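Local coordinates for periplasmic binding protein (Pseudomonas aeruginosa, PDB 2R79) that binds heme in the periplasm and probably delivers it for uptake, as part of a bacterial heme transport system, at residues A134-S138 with Q139-G143; L233-D236 with P237-V241; G242-G245 with P246-D250. One frame throughout, in Å; residues are numbered along the deposited sequence.

Contact 1 (A134-S138 with Q139-G143); sequences AAQKS and QPAPG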
# COMPACT_ATOMS: atom_id res chain seq x y z
N ALA A 134 -26.27 20.99 -21.22
CA ALA A 134 -26.22 22.06 -20.24
C ALA A 134 -24.81 22.65 -20.14
O ALA A 134 -24.65 23.85 -19.96
CB ALA A 134 -26.66 21.54 -18.88
N ALA A 135 -23.80 21.79 -20.25
CA ALA A 135 -22.41 22.23 -20.16
C ALA A 135 -21.99 23.07 -21.35
O ALA A 135 -21.14 23.94 -21.22
CB ALA A 135 -21.50 21.01 -20.03
N GLN A 136 -22.58 22.82 -22.51
CA GLN A 136 -22.23 23.57 -23.71
C GLN A 136 -22.83 24.97 -23.74
O GLN A 136 -22.62 25.72 -24.70
CB GLN A 136 -22.66 22.79 -24.95
CG GLN A 136 -21.95 21.46 -25.07
CD GLN A 136 -22.34 20.71 -26.32
OE1 GLN A 136 -23.49 20.77 -26.75
NE2 GLN A 136 -21.38 19.98 -26.91
N LYS A 137 -23.56 25.33 -22.70
CA LYS A 137 -24.15 26.66 -22.63
C LYS A 137 -23.09 27.68 -22.25
O LYS A 137 -23.18 28.84 -22.63
CB LYS A 137 -25.30 26.69 -21.61
CG LYS A 137 -26.63 26.22 -22.18
CD LYS A 137 -27.07 27.12 -23.32
CE LYS A 137 -28.45 26.76 -23.83
NZ LYS A 137 -28.95 27.77 -24.79
N SER A 138 -22.08 27.23 -21.51
CA SER A 138 -21.00 28.13 -21.11
C SER A 138 -19.67 27.80 -21.81
O SER A 138 -18.69 28.53 -21.65
CB SER A 138 -20.81 28.07 -19.59
OG SER A 138 -20.17 26.86 -19.20
N GLN A 139 -19.63 26.71 -22.58
CA GLN A 139 -18.41 26.31 -23.28
C GLN A 139 -18.71 25.46 -24.51
O GLN A 139 -19.49 24.51 -24.44
CB GLN A 139 -17.48 25.53 -22.35
CG GLN A 139 -16.18 25.09 -23.03
CD GLN A 139 -15.42 24.03 -22.25
OE1 GLN A 139 -14.96 24.27 -21.13
NE2 GLN A 139 -15.29 22.85 -22.84
N PRO A 140 -18.09 25.79 -25.65
CA PRO A 140 -18.31 25.03 -26.89
C PRO A 140 -17.56 23.70 -26.88
O PRO A 140 -16.54 23.55 -26.19
CB PRO A 140 -17.81 25.98 -27.96
CG PRO A 140 -16.64 26.63 -27.27
CD PRO A 140 -17.19 26.93 -25.89
N ALA A 141 -18.05 22.73 -27.65
CA ALA A 141 -17.43 21.41 -27.73
C ALA A 141 -15.98 21.51 -28.20
O ALA A 141 -15.69 22.13 -29.22
CB ALA A 141 -18.23 20.53 -28.67
N PRO A 142 -15.05 20.89 -27.46
CA PRO A 142 -13.63 20.95 -27.85
C PRO A 142 -13.22 19.94 -28.93
O PRO A 142 -13.75 18.83 -29.00
CB PRO A 142 -12.93 20.66 -26.53
CG PRO A 142 -13.84 19.62 -25.92
CD PRO A 142 -15.22 20.22 -26.16
N GLY A 143 -12.28 20.35 -29.78
CA GLY A 143 -11.77 19.46 -30.81
C GLY A 143 -10.76 18.54 -30.15
O GLY A 143 -9.83 19.01 -29.50

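Contact 2 (L233-D236 with P237-V241); sequences LVLD and PTLLV. With HEM (protoporphyrin IX containing Fe), chain D.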
# COMPACT_ATOMS: atom_id res chain seq x y z
N LEU A 233 -4.82 12.85 -21.79
CA LEU A 233 -5.59 11.94 -20.96
C LEU A 233 -5.35 10.48 -21.31
O LEU A 233 -5.40 10.09 -22.47
CB LEU A 233 -7.07 12.28 -21.09
CG LEU A 233 -7.36 13.78 -21.00
CD1 LEU A 233 -8.81 14.06 -21.36
CD2 LEU A 233 -7.05 14.30 -19.60
N VAL A 234 -5.08 9.67 -20.30
CA VAL A 234 -4.82 8.25 -20.53
C VAL A 234 -6.06 7.44 -20.24
O VAL A 234 -6.60 7.47 -19.13
CB VAL A 234 -3.65 7.77 -19.66
CG1 VAL A 234 -3.34 6.30 -19.95
CG2 VAL A 234 -2.42 8.63 -19.96
N LEU A 235 -6.52 6.73 -21.26
CA LEU A 235 -7.72 5.92 -21.15
C LEU A 235 -7.42 4.43 -21.12
O LEU A 235 -6.49 3.96 -21.78
CB LEU A 235 -8.65 6.21 -22.34
CG LEU A 235 -10.06 5.61 -22.25
CD1 LEU A 235 -10.87 6.40 -21.23
CD2 LEU A 235 -10.73 5.65 -23.60
N ASP A 236 -8.22 3.70 -20.35
CA ASP A 236 -8.09 2.26 -20.24
C ASP A 236 -8.37 1.68 -21.62
O ASP A 236 -9.49 1.76 -22.12
CB ASP A 236 -9.11 1.73 -19.23
CG ASP A 236 -9.04 0.23 -19.04
OD1 ASP A 236 -8.23 -0.43 -19.74
OD2 ASP A 236 -9.80 -0.28 -18.19
N PRO A 237 -7.36 1.09 -22.26
CA PRO A 237 -7.54 0.51 -23.60
C PRO A 237 -8.61 -0.57 -23.74
O PRO A 237 -9.22 -0.70 -24.81
CB PRO A 237 -6.14 -0.01 -23.95
CG PRO A 237 -5.57 -0.36 -22.61
CD PRO A 237 -6.01 0.81 -21.74
N THR A 238 -8.85 -1.34 -22.68
CA THR A 238 -9.86 -2.41 -22.73
C THR A 238 -11.26 -1.84 -22.96
O THR A 238 -12.18 -2.56 -23.37
CB THR A 238 -9.85 -3.29 -21.45
OG1 THR A 238 -10.05 -2.46 -20.29
CG2 THR A 238 -8.52 -4.00 -21.31
N LEU A 239 -11.43 -0.55 -22.71
CA LEU A 239 -12.73 0.08 -22.93
C LEU A 239 -13.08 0.13 -24.42
O LEU A 239 -14.23 0.38 -24.77
CB LEU A 239 -12.72 1.51 -22.38
CG LEU A 239 -12.87 1.65 -20.86
CD1 LEU A 239 -12.77 3.11 -20.45
CD2 LEU A 239 -14.21 1.05 -20.44
N LEU A 240 -12.10 -0.13 -25.28
CA LEU A 240 -12.29 -0.08 -26.73
C LEU A 240 -12.25 -1.42 -27.47
O LEU A 240 -12.27 -1.47 -28.70
CB LEU A 240 -11.24 0.86 -27.34
CG LEU A 240 -11.16 2.26 -26.73
CD1 LEU A 240 -9.98 3.03 -27.35
CD2 LEU A 240 -12.47 3.00 -26.97
N VAL A 241 -12.17 -2.52 -26.73
CA VAL A 241 -12.12 -3.84 -27.35
C VAL A 241 -13.42 -4.62 -27.19
O VAL A 241 -14.07 -4.55 -26.14
CB VAL A 241 -10.98 -4.69 -26.75
CG1 VAL A 241 -10.86 -6.01 -27.51
CG2 VAL A 241 -9.67 -3.92 -26.79
CHA HEM D . -2.06 -6.47 -32.47
CHB HEM D . -2.58 -6.85 -27.59
CHC HEM D . -6.00 -3.41 -27.71
CHD HEM D . -5.57 -3.08 -32.55
C1A HEM D . -1.89 -6.89 -31.12
C2A HEM D . -0.91 -7.85 -30.63
C3A HEM D . -1.09 -7.97 -29.28
C4A HEM D . -2.15 -7.06 -28.91
CMA HEM D . -0.35 -8.92 -28.33
CAA HEM D . 0.17 -8.60 -31.42
CBA HEM D . 1.47 -7.83 -31.58
CGA HEM D . 1.34 -6.64 -32.51
O1A HEM D . 1.13 -6.85 -33.73
O2A HEM D . 1.43 -5.49 -32.03
C1B HEM D . -3.62 -6.00 -27.19
C2B HEM D . -4.06 -5.78 -25.82
C3B HEM D . -5.02 -4.80 -25.85
C4B HEM D . -5.18 -4.44 -27.25
CMB HEM D . -3.59 -6.56 -24.58
CAB HEM D . -5.74 -4.28 -24.78
CBB HEM D . -5.21 -3.93 -23.58
C1C HEM D . -6.19 -3.03 -29.05
C2C HEM D . -7.02 -1.93 -29.48
C3C HEM D . -6.87 -1.79 -30.82
C4C HEM D . -6.00 -2.88 -31.23
CMC HEM D . -7.94 -1.09 -28.60
CAC HEM D . -7.29 -0.69 -31.57
CBC HEM D . -8.39 -0.70 -32.37
C1D HEM D . -4.60 -4.00 -32.95
C2D HEM D . -4.13 -4.11 -34.30
C3D HEM D . -3.18 -5.07 -34.31
C4D HEM D . -3.01 -5.53 -32.93
CMD HEM D . -4.61 -3.31 -35.52
CAD HEM D . -2.57 -5.60 -35.61
CBD HEM D . -2.91 -7.04 -35.98
CGD HEM D . -4.38 -7.27 -36.30
O1D HEM D . -4.73 -8.42 -36.65
O2D HEM D . -5.19 -6.32 -36.22
NA HEM D . -2.67 -6.43 -30.05
NB HEM D . -4.36 -5.21 -28.08
NC HEM D . -5.56 -3.63 -30.13
ND HEM D . -3.93 -4.88 -32.10
FE HEM D . -4.25 -5.18 -30.12

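Contact 3 (G242-G245 with P246-D250); sequences GGLG and PRLPD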
# COMPACT_ATOMS: atom_id res chain seq x y z
N GLY A 242 -13.80 -5.35 -28.23
CA GLY A 242 -15.01 -6.15 -28.19
C GLY A 242 -16.36 -5.44 -28.17
O GLY A 242 -17.31 -5.93 -27.55
N GLY A 243 -16.47 -4.31 -28.86
CA GLY A 243 -17.74 -3.60 -28.89
C GLY A 243 -18.00 -2.76 -27.65
O GLY A 243 -17.17 -2.68 -26.75
N LEU A 244 -19.17 -2.13 -27.61
CA LEU A 244 -19.57 -1.28 -26.50
C LEU A 244 -19.72 -2.06 -25.21
O LEU A 244 -20.56 -2.95 -25.13
CB LEU A 244 -20.88 -0.58 -26.85
CG LEU A 244 -20.80 0.72 -27.64
CD1 LEU A 244 -19.50 0.81 -28.43
CD2 LEU A 244 -22.02 0.82 -28.54
N GLY A 245 -18.94 -1.69 -24.20
CA GLY A 245 -18.98 -2.38 -22.92
C GLY A 245 -19.72 -1.66 -21.81
O GLY A 245 -19.97 -0.46 -21.90
N PRO A 246 -20.06 -2.37 -20.72
CA PRO A 246 -20.78 -1.84 -19.55
C PRO A 246 -20.09 -0.74 -18.76
O PRO A 246 -20.74 -0.02 -18.00
CB PRO A 246 -21.04 -3.09 -18.71
CG PRO A 246 -19.85 -3.95 -19.02
CD PRO A 246 -19.70 -3.79 -20.51
N ARG A 247 -18.78 -0.58 -18.94
CA ARG A 247 -18.06 0.46 -18.20
C ARG A 247 -17.97 1.79 -18.94
O ARG A 247 -17.53 2.78 -18.37
CB ARG A 247 -16.65 -0.01 -17.85
CG ARG A 247 -16.58 -1.11 -16.79
CD ARG A 247 -15.13 -1.51 -16.53
NE ARG A 247 -14.49 -2.01 -17.75
CZ ARG A 247 -13.24 -1.75 -18.10
NH1 ARG A 247 -12.47 -0.99 -17.33
NH2 ARG A 247 -12.76 -2.22 -19.24
N LEU A 248 -18.39 1.82 -20.20
CA LEU A 248 -18.32 3.06 -20.98
C LEU A 248 -19.06 4.23 -20.33
O LEU A 248 -18.56 5.35 -20.34
CB LEU A 248 -18.84 2.84 -22.40
CG LEU A 248 -17.85 2.08 -23.28
CD1 LEU A 248 -18.41 1.89 -24.68
CD2 LEU A 248 -16.52 2.85 -23.34
N PRO A 249 -20.25 3.98 -19.75
CA PRO A 249 -20.94 5.11 -19.13
C PRO A 249 -20.09 5.80 -18.06
O PRO A 249 -20.04 7.03 -18.01
CB PRO A 249 -22.20 4.46 -18.56
CG PRO A 249 -22.50 3.42 -19.60
CD PRO A 249 -21.13 2.81 -19.83
N ASP A 250 -19.41 5.03 -17.22
CA ASP A 250 -18.56 5.63 -16.20
C ASP A 250 -17.40 6.31 -16.89
O ASP A 250 -16.93 7.36 -16.45
CB ASP A 250 -18.04 4.58 -15.22
CG ASP A 250 -19.14 3.96 -14.37
OD1 ASP A 250 -19.90 4.72 -13.73
OD2 ASP A 250 -19.24 2.72 -14.35

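Contact 1 (A134-S138 with Q139-G143)
Q136 passes the carbonyl oxygen of Q139 and reaches A141 where the chain leaves helix 111-135. The contact is local and sits at the surface. Before the side chain begins, Q136 CA already approaches Q139 O at 3.0 Å. This is a CA-H...O contact, with an angle of 150° at the hydrogen. CB of Q136 stays near the same oxygen, Q139 O, at 3.6 Å. CG passes it more loosely, with Q136 CG 4.0 Å from Q139 O. The first torsion sets this course: CG is anti to the carbonyl carbon and beside the backbone N (chi1 -62°). From CG the chain is extended, which carries the amide past Q139. At the tip, Q136 NE2 rests 3.7 Å from A141 CB. This is a van der Waals touch to a methyl group. The same NE2 is hydrogen-bonded to the hydroxyl of Y260, so its polar need is met outside the two segments.

The backbone turns between A135 and Q139. Q139 N donates to A135 O at 3.4 Å, but the N-H...O angle is 127° and the bond is weak. A135 O also receives a weak bond from S138 N. Within the two segments, the carbonyl of A135 is therefore held by weak bonds where the turn begins. Q139 places its CG anti to the backbone N, and its extended side chain leads away from the turn. Its NE2 binds the backbone carbonyl of F259. Y260 also touches the side chains of A135, Q139 and A141, so it packs against both segments. The motif is a helix-to-strand connection: a turn at the C-terminal end of helix 111-135, followed by an extended, proline-rich link into strand 143-150 of the mixed sheet.

Contact 2 (L233-D236 with P237-V241)
One carboxylate oxygen, D236 OD1, takes two hydrogen bonds from the same residue, T238. The hydroxyl of T238 donates from OG1 to D236 OD1 at 2.8 Å. The backbone of T238 donates from N to the same D236 OD1 at 3.1 Å. Both donors come from the same face of the carboxylate and stand well above its plane, 43° out of it for OG1 and 56° for N. Two bonds from one neighbour would resist rotation of the acid group. D236 sets its CG anti to the backbone N and beside the carbonyl carbon (chi1 -180°), which brings the carboxylate forward over the residues that follow. OG1 of T238 lies between its own backbone N and carbonyl carbon, and it faces the acid from there.

The main chain adds a third bond. L239 N donates to D236 O at 3.1 Å, from above the carbonyl plane. P237 follows D236 and has no N-H to offer. On the apolar side, L235 and L239 meet at about a right angle, and L235 CD1 touches L239 CD1 at 3.9 Å. L239 CG also comes to 4.1 Å from D236 CB.

The other carboxylate oxygen, OD2, forms a salt bridge with R247, which also bonds T238 OG1. A cationic partner here would probably favour the charged form of D236. The heme meets this stretch at two places: P237 CG lies 3.7 Å from HEM CBB, and V241 CG2 is 3.8 Å from HEM CMC. The bond from T238 N to D236 OD1 makes an Asx turn, which leads from strand 232-235 into the 3-10 segment 237-240 at the wall of the heme pocket.

Contact 3 (G242-G245 with P246-D250)
L244 and L248 meet at about a right angle, with L244 CG 4.0 Å from L248 CD1. The same methyl group continues over the backbone, where L248 CD1 lies 3.8 Å from L244 CA. CG of L248 is anti to the carbonyl carbon and beside the backbone N (chi1 -75°), which sends the side chain back over G245.

The backbone fixes this approach. L248 N donates to G245 O at 3.3 Å, with an N-H...O angle of 163°. The donor stands above the carbonyl plane. This bond closes a type I beta turn from G245 to L248, with P246 and R247 at its corners. P249 follows at once, and its CD lies 4.0 Å from G245 O.

A second shell holds the turn in place. The hydroxyl of Y121, on helix 111-135, also bonds G245 O, and W15 NE1 bonds L244 O. The side chain of W166 packs on both L244 and L248. R247 NE forms a salt bridge with E14, while P246 rests on E14 and W15. Helix 10-18 therefore covers one part of the turn, and helices 111-135 and 163-170 cover others. Here a type I turn through proline leads a glycine-rich loop into the N-terminal end of helix 248-259.

In the fold
The three contacts follow one another along the chain. Contact 1 comes first, at the edge of the molecule, about 24 Å between centres from both contact 2 and contact 3. It joins helix 111-135 to strand 143-150. Contacts 2 and 3 lie near the centre of the molecule, with centres about 10 Å apart, on the path from strand 232-235 to helix 248-259. They touch directly through polar and apolar side chains. Helix 111-135 relates the distant regions, since it ends at contact 1 and also packs on contact 3. Strands 143-150 and 232-235 share the mixed sheet, and contact 2 links that sheet to the heme pocket.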